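Local coordinates for alpha-catenin-like protein hmp-1 (Caenorhabditis elegans, PDB 5XA5) that binds beta-catenin and actin filaments at cell junctions, and is required for cell migration and shape change as the embryo is enclosed and elongates, at residues S22-I33 with L131-D142. Sequence-based numbering, arbitrary orientation.
Sequences SKNVLKQITQLI and LTAVAKFLILAD
V25, I29 and L32 pack against L138, A135 and L131 in an antiparallel helix pair within the N-terminal, vinculin-family helical-bundle part of hmp-1. Helix 23-36 lies on the middle of the long helix 117-165, the short-segment axes 9.3 Å apart at 171°; helix 83-112 covers another face of the long helix, and the chain of another protein adds apolar packing at V25 and V134. L32 is a knob in the hole formed by L131, V134, A135 and L138: its side chain crosses that of V134 at about a right angle, with L32 CD1 3.9 Å from V134 CG1, while L32 CD2 meets L131 CD2. The backbones come closest at I29 and A135, where I29 CG2, in the modelled conformer, sits 3.6 Å from A135 CB. At the far end, D142 swings CG anti to its own N (chi1 -174°), bringing OD1 against S22 CB. OD1 is also salt-bridged to R193, and D142 OD2 takes a 2.6 Å bond from a water. With an alanine in place of D142, R193 is likely to lose this carboxylate mate and the water this acceptor. S22, also bonded to D196, N-caps helix 23-36: V25 N reaches S22 OG at 3.1 Å, nearly straight at 172°.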
ATOM      1  N   SER A  22      -5.697   5.094  -1.521  1.00 25.61           N
ATOM      2  CA  SER A  22      -5.173   4.622  -2.804  1.00 26.36           C
ATOM      3  C   SER A  22      -6.314   4.337  -3.768  1.00 25.98           C
ATOM      4  O   SER A  22      -7.207   3.586  -3.426  1.00 25.11           O
ATOM      5  CB  SER A  22      -4.344   3.344  -2.614  1.00 26.36           C
ATOM      6  OG  SER A  22      -4.173   2.625  -3.830  1.00 26.04           O
ATOM      7  N   LYS A  23      -6.275   4.927  -4.958  1.00 24.12           N
ATOM      8  CA  LYS A  23      -7.300   4.636  -5.977  1.00 23.53           C
ATOM      9  C   LYS A  23      -7.245   3.195  -6.480  1.00 24.16           C
ATOM     10  O   LYS A  23      -8.273   2.624  -6.874  1.00 24.72           O
ATOM     11  CB  LYS A  23      -7.150   5.570  -7.169  1.00 25.35           C
ATOM     12  CG  LYS A  23      -7.502   7.001  -6.909  1.00 26.28           C
ATOM     13  CD  LYS A  23      -7.228   7.775  -8.224  1.00 28.81           C
ATOM     14  CE  LYS A  23      -7.510   9.226  -8.115  1.00 32.12           C
ATOM     15  NZ  LYS A  23      -7.318   9.879  -9.428  1.00 24.59           N
ATOM     16  N   ASN A  24      -6.047   2.624  -6.525  1.00 24.27           N
ATOM     17  CA  ASN A  24      -5.891   1.225  -6.901  1.00 24.66           C
ATOM     18  C   ASN A  24      -6.647   0.350  -5.910  1.00 26.39           C
ATOM     19  O   ASN A  24      -7.423  -0.517  -6.302  1.00 26.92           O
ATOM     20  CB  ASN A  24      -4.405   0.858  -6.950  1.00 25.39           C
ATOM     21  CG  ASN A  24      -4.149  -0.508  -7.546  1.00 36.81           C
ATOM     22  OD1 ASN A  24      -5.037  -1.131  -8.112  1.00 37.28           O
ATOM     23  ND2 ASN A  24      -2.912  -0.978  -7.420  1.00 34.50           N
ATOM     24  N   VAL A  25      -6.446   0.598  -4.618  1.00 24.39           N
ATOM     25  CA  VAL A  25      -7.170  -0.152  -3.588  1.00 24.33           C
ATOM     26  C   VAL A  25      -8.663   0.152  -3.637  1.00 24.96           C
ATOM     27  O   VAL A  25      -9.497  -0.748  -3.536  1.00 26.56           O
ATOM     28  CB  VAL A  25      -6.636   0.179  -2.183  1.00 28.20           C
ATOM     29  CG1 VAL A  25      -7.489  -0.480  -1.108  1.00 29.17           C
ATOM     30  CG2 VAL A  25      -5.199  -0.269  -2.060  1.00 34.93           C
ATOM     31  N   LEU A  26      -9.004   1.426  -3.806  1.00 23.69           N
ATOM     32  CA  LEU A  26     -10.403   1.837  -3.776  1.00 24.05           C
ATOM     33  C   LEU A  26     -11.192   1.106  -4.858  1.00 24.18           C
ATOM     34  O   LEU A  26     -12.270   0.577  -4.591  1.00 25.15           O
ATOM     35  CB  LEU A  26     -10.538   3.361  -3.960  1.00 23.42           C
ATOM     36  CG  LEU A  26     -11.975   3.901  -3.882  1.00 25.32           C
ATOM     37  CD1 LEU A  26     -12.644   3.465  -2.573  1.00 29.79           C
ATOM     38  CD2 LEU A  26     -12.010   5.413  -4.017  1.00 24.70           C
ATOM     39  N   LYS A  27     -10.646   1.045  -6.071  1.00 22.63           N
ATOM     40  CA  LYS A  27     -11.384   0.398  -7.168  1.00 22.95           C
ATOM     41  C   LYS A  27     -11.523  -1.090  -6.916  1.00 27.13           C
ATOM     42  O   LYS A  27     -12.592  -1.661  -7.145  1.00 23.16           O
ATOM     43  CB  LYS A  27     -10.689   0.630  -8.508  1.00 25.13           C
ATOM     44  CG  LYS A  27     -10.807   2.087  -8.964  1.00 22.82           C
ATOM     45  CD  LYS A  27     -10.513   2.257 -10.440  1.00 25.41           C
ATOM     46  CE  LYS A  27      -9.136   1.754 -10.794  1.00 29.49           C
ATOM     47  NZ  LYS A  27      -8.087   2.472 -10.015  1.00 31.74           N
ATOM     48  N   GLN A  28     -10.452  -1.708  -6.420  1.00 24.39           N
ATOM     49  CA  GLN A  28     -10.502  -3.144  -6.137  1.00 22.87           C
ATOM     50  C   GLN A  28     -11.539  -3.467  -5.072  1.00 28.76           C
ATOM     51  O   GLN A  28     -12.317  -4.404  -5.224  1.00 27.10           O
ATOM     52  CB  GLN A  28      -9.128  -3.652  -5.681  1.00 25.38           C
ATOM     53  CG  GLN A  28      -8.109  -3.774  -6.796  1.00 28.03           C
ATOM     54  CD  GLN A  28      -6.778  -4.311  -6.298  1.00 36.03           C
ATOM     55  OE1 GLN A  28      -6.592  -5.521  -6.161  1.00 37.64           O
ATOM     56  NE2 GLN A  28      -5.841  -3.407  -6.019  1.00 36.97           N
ATOM     57  N   ILE A  29     -11.544  -2.718  -3.974  1.00 26.85           N
ATOM     58  CA  ILE A  29     -12.482  -3.024  -2.900  0.64 27.40           C
ATOM     59  C   ILE A  29     -13.907  -2.666  -3.325  1.00 27.25           C
ATOM     60  O   ILE A  29     -14.850  -3.323  -2.911  1.00 27.81           O
ATOM     61  CB  ILE A  29     -12.118  -2.317  -1.552  0.64 30.34           C
ATOM     62  CG1 ILE A  29     -12.258  -0.797  -1.635  0.64 27.44           C
ATOM     63  CG2 ILE A  29     -10.712  -2.706  -1.088  0.64 29.29           C
ATOM     64  CD1 ILE A  29     -11.934  -0.095  -0.328  0.64 36.05           C
ATOM     65  N   THR A  30     -14.063  -1.663  -4.186  1.00 23.46           N
ATOM     66  CA  THR A  30     -15.406  -1.332  -4.659  1.00 24.66           C
ATOM     67  C   THR A  30     -15.958  -2.499  -5.471  1.00 25.85           C
ATOM     68  O   THR A  30     -17.139  -2.856  -5.344  1.00 25.62           O
ATOM     69  CB  THR A  30     -15.380  -0.039  -5.476  1.00 24.51           C
ATOM     70  OG1 THR A  30     -14.914   1.016  -4.628  1.00 24.47           O
ATOM     71  CG2 THR A  30     -16.752   0.321  -5.982  1.00 26.40           C
ATOM     72  N   GLN A  31     -15.103  -3.115  -6.278  1.00 23.39           N
ATOM     73  CA  GLN A  31     -15.505  -4.309  -7.032  1.00 25.73           C
ATOM     74  C   GLN A  31     -15.889  -5.433  -6.091  1.00 29.99           C
ATOM     75  O   GLN A  31     -16.932  -6.065  -6.246  1.00 29.23           O
ATOM     76  CB  GLN A  31     -14.382  -4.796  -7.942  1.00 28.94           C
ATOM     77  CG  GLN A  31     -14.053  -3.910  -9.120  1.00 26.16           C
ATOM     78  CD  GLN A  31     -12.748  -4.311  -9.776  1.00 36.57           C
ATOM     79  OE1 GLN A  31     -12.467  -5.500  -9.939  1.00 41.63           O
ATOM     80  NE2 GLN A  31     -11.948  -3.325 -10.172  1.00 30.93           N
ATOM     81  N   LEU A  32     -15.020  -5.687  -5.121  1.00 26.86           N
ATOM     82  CA  LEU A  32     -15.229  -6.797  -4.190  1.00 29.48           C
ATOM     83  C   LEU A  32     -16.591  -6.683  -3.513  1.00 27.80           C
ATOM     84  O   LEU A  32     -17.411  -7.608  -3.578  1.00 37.67           O
ATOM     85  CB  LEU A  32     -14.107  -6.840  -3.150  1.00 29.49           C
ATOM     86  CG  LEU A  32     -12.734  -7.198  -3.728  1.00 30.01           C
ATOM     87  CD1 LEU A  32     -11.605  -6.857  -2.751  1.00 31.85           C
ATOM     88  CD2 LEU A  32     -12.687  -8.699  -4.135  1.00 31.39           C
ATOM     89  N   ILE A  33     -16.844  -5.531  -2.906  1.00 29.44           N
ATOM     90  CA  ILE A  33     -18.031  -5.323  -2.090  1.00 31.22           C
ATOM     91  C   ILE A  33     -19.298  -5.212  -2.916  1.00 32.79           C
ATOM     92  O   ILE A  33     -20.304  -5.856  -2.615  1.00 34.89           O
ATOM     93  CB  ILE A  33     -17.878  -4.068  -1.221  1.00 31.41           C
ATOM     94  CG1 ILE A  33     -16.724  -4.254  -0.232  1.00 44.91           C
ATOM     95  CG2 ILE A  33     -19.176  -3.761  -0.483  1.00 34.19           C
ATOM     96  CD1 ILE A  33     -16.704  -5.612   0.439  1.00 51.57           C
ATOM     97  N   LEU A 131     -14.764 -11.728   1.029  1.00 33.00           N
ATOM     98  CA  LEU A 131     -14.284 -10.644   0.170  1.00 34.04           C
ATOM     99  C   LEU A 131     -14.080  -9.357   0.976  1.00 33.47           C
ATOM    100  O   LEU A 131     -13.272  -8.499   0.604  1.00 31.38           O
ATOM    101  CB  LEU A 131     -15.249 -10.416  -1.007  1.00 32.71           C
ATOM    102  CG  LEU A 131     -15.372 -11.609  -1.971  1.00 31.08           C
ATOM    103  CD1 LEU A 131     -16.182 -11.226  -3.195  1.00 29.84           C
ATOM    104  CD2 LEU A 131     -14.000 -12.133  -2.394  1.00 31.39           C
ATOM    105  N   THR A 132     -14.788  -9.233   2.094  1.00 32.93           N
ATOM    106  CA  THR A 132     -14.571  -8.116   3.013  1.00 31.51           C
ATOM    107  C   THR A 132     -13.221  -8.268   3.716  1.00 29.72           C
ATOM    108  O   THR A 132     -12.507  -7.281   3.967  1.00 33.54           O
ATOM    109  CB  THR A 132     -15.699  -8.030   4.052  1.00 35.91           C
ATOM    110  OG1 THR A 132     -16.906  -7.616   3.401  1.00 38.71           O
ATOM    111  CG2 THR A 132     -15.356  -7.025   5.140  1.00 43.46           C
ATOM    112  N   ALA A 133     -12.867  -9.509   4.049  1.00 33.80           N
ATOM    113  CA  ALA A 133     -11.573  -9.779   4.677  1.00 31.74           C
ATOM    114  C   ALA A 133     -10.443  -9.536   3.681  1.00 34.27           C
ATOM    115  O   ALA A 133      -9.359  -9.083   4.054  1.00 36.52           O
ATOM    116  CB  ALA A 133     -11.520 -11.199   5.217  1.00 38.64           C
ATOM    117  N   VAL A 134     -10.700  -9.821   2.408  1.00 33.12           N
ATOM    118  CA  VAL A 134      -9.733  -9.509   1.360  1.00 28.40           C
ATOM    119  C   VAL A 134      -9.559  -7.999   1.258  1.00 31.65           C
ATOM    120  O   VAL A 134      -8.436  -7.508   1.178  1.00 32.10           O
ATOM    121  CB  VAL A 134     -10.166 -10.096  -0.006  1.00 30.78           C
ATOM    122  CG1 VAL A 134      -9.272  -9.578  -1.118  1.00 28.46           C
ATOM    123  CG2 VAL A 134     -10.131 -11.612   0.072  1.00 29.86           C
ATOM    124  N   ALA A 135     -10.671  -7.271   1.300  1.00 28.87           N
ATOM    125  CA  ALA A 135     -10.626  -5.811   1.217  1.00 29.39           C
ATOM    126  C   ALA A 135      -9.858  -5.204   2.394  1.00 30.64           C
ATOM    127  O   ALA A 135      -9.060  -4.280   2.203  1.00 31.57           O
ATOM    128  CB  ALA A 135     -12.038  -5.241   1.150  1.00 30.72           C
ATOM    129  N   LYS A 136     -10.089  -5.723   3.602  1.00 30.88           N
ATOM    130  CA  LYS A 136      -9.385  -5.215   4.783  1.00 35.17           C
ATOM    131  C   LYS A 136      -7.889  -5.488   4.674  1.00 37.35           C
ATOM    132  O   LYS A 136      -7.070  -4.660   5.089  1.00 35.83           O
ATOM    133  CB  LYS A 136      -9.958  -5.823   6.070  1.00 37.99           C
ATOM    134  CG  LYS A 136     -11.224  -5.122   6.537  1.00 37.06           C
ATOM    135  CD  LYS A 136     -11.893  -5.820   7.708  1.00 50.59           C
ATOM    136  CE  LYS A 136     -13.179  -5.101   8.085  1.00 56.05           C
ATOM    137  NZ  LYS A 136     -13.898  -5.771   9.202  1.00 61.83           N
ATOM    138  N   PHE A 137      -7.527  -6.630   4.092  1.00 33.97           N
ATOM    139  CA  PHE A 137      -6.117  -6.947   3.884  1.00 33.63           C
ATOM    140  C   PHE A 137      -5.468  -5.942   2.938  1.00 32.56           C
ATOM    141  O   PHE A 137      -4.353  -5.492   3.177  1.00 32.38           O
ATOM    142  CB  PHE A 137      -5.919  -8.369   3.334  1.00 34.08           C
ATOM    143  CG  PHE A 137      -4.471  -8.702   3.069  1.00 32.23           C
ATOM    144  CD1 PHE A 137      -3.662  -9.138   4.097  1.00 32.72           C
ATOM    145  CD2 PHE A 137      -3.921  -8.585   1.800  1.00 40.15           C
ATOM    146  CE1 PHE A 137      -2.330  -9.437   3.877  1.00 36.85           C
ATOM    147  CE2 PHE A 137      -2.580  -8.894   1.574  1.00 36.93           C
ATOM    148  CZ  PHE A 137      -1.790  -9.313   2.620  1.00 34.72           C
ATOM    149  N   LEU A 138      -6.165  -5.589   1.866  1.00 29.25           N
ATOM    150  CA  LEU A 138      -5.609  -4.653   0.905  1.00 24.44           C
ATOM    151  C   LEU A 138      -5.440  -3.276   1.522  1.00 28.65           C
ATOM    152  O   LEU A 138      -4.491  -2.574   1.190  1.00 28.83           O
ATOM    153  CB  LEU A 138      -6.481  -4.553  -0.347  1.00 28.14           C
ATOM    154  CG  LEU A 138      -6.607  -5.848  -1.153  1.00 30.65           C
ATOM    155  CD1 LEU A 138      -7.526  -5.629  -2.327  1.00 29.65           C
ATOM    156  CD2 LEU A 138      -5.238  -6.286  -1.633  1.00 31.31           C
ATOM    157  N   ILE A 139      -6.365  -2.892   2.402  1.00 29.21           N
ATOM    158  CA  ILE A 139      -6.318  -1.567   3.025  1.00 27.06           C
ATOM    159  C   ILE A 139      -5.120  -1.498   3.959  1.00 29.74           C
ATOM    160  O   ILE A 139      -4.375  -0.510   3.982  1.00 29.92           O
ATOM    161  CB  ILE A 139      -7.609  -1.255   3.803  1.00 29.74           C
ATOM    162  CG1 ILE A 139      -8.734  -0.896   2.831  1.00 33.94           C
ATOM    163  CG2 ILE A 139      -7.405  -0.088   4.752  1.00 40.14           C
ATOM    164  CD1 ILE A 139     -10.101  -0.836   3.483  1.00 32.69           C
ATOM    165  N   LEU A 140      -4.936  -2.567   4.721  1.00 30.43           N
ATOM    166  CA  LEU A 140      -3.775  -2.667   5.592  1.00 31.24           C
ATOM    167  C   LEU A 140      -2.487  -2.707   4.765  1.00 32.58           C
ATOM    168  O   LEU A 140      -1.487  -2.073   5.120  1.00 33.41           O
ATOM    169  CB  LEU A 140      -3.890  -3.910   6.482  1.00 30.88           C
ATOM    170  CG  LEU A 140      -2.673  -4.159   7.358  1.00 38.01           C
ATOM    171  CD1 LEU A 140      -2.475  -2.975   8.296  1.00 41.39           C
ATOM    172  CD2 LEU A 140      -2.857  -5.454   8.133  1.00 44.17           C
ATOM    173  N   ALA A 141      -2.512  -3.434   3.648  1.00 29.91           N
ATOM    174  CA  ALA A 141      -1.344  -3.520   2.775  1.00 28.81           C
ATOM    175  C   ALA A 141      -0.917  -2.147   2.272  1.00 29.16           C
ATOM    176  O   ALA A 141       0.275  -1.858   2.193  1.00 30.07           O
ATOM    177  CB  ALA A 141      -1.614  -4.446   1.589  1.00 30.14           C
ATOM    178  N   ASP A 142      -1.888  -1.310   1.928  1.00 25.56           N
ATOM    179  CA  ASP A 142      -1.564   0.034   1.456  1.00 23.86           C
ATOM    180  C   ASP A 142      -0.914   0.828   2.587  1.00 26.44           C
ATOM    181  O   ASP A 142       0.025   1.593   2.351  1.00 27.98           O
ATOM    182  CB  ASP A 142      -2.805   0.750   0.932  1.00 24.44           C
ATOM    183  CG  ASP A 142      -2.471   2.088   0.294  1.00 28.95           C
ATOM    184  OD1 ASP A 142      -1.793   2.063  -0.751  1.00 28.15           O
ATOM    185  OD2 ASP A 142      -2.909   3.141   0.818  1.00 28.87           O
TER
HETATM  186  O   HOH W   1      -5.500   3.127   1.264  1.00 32.78           O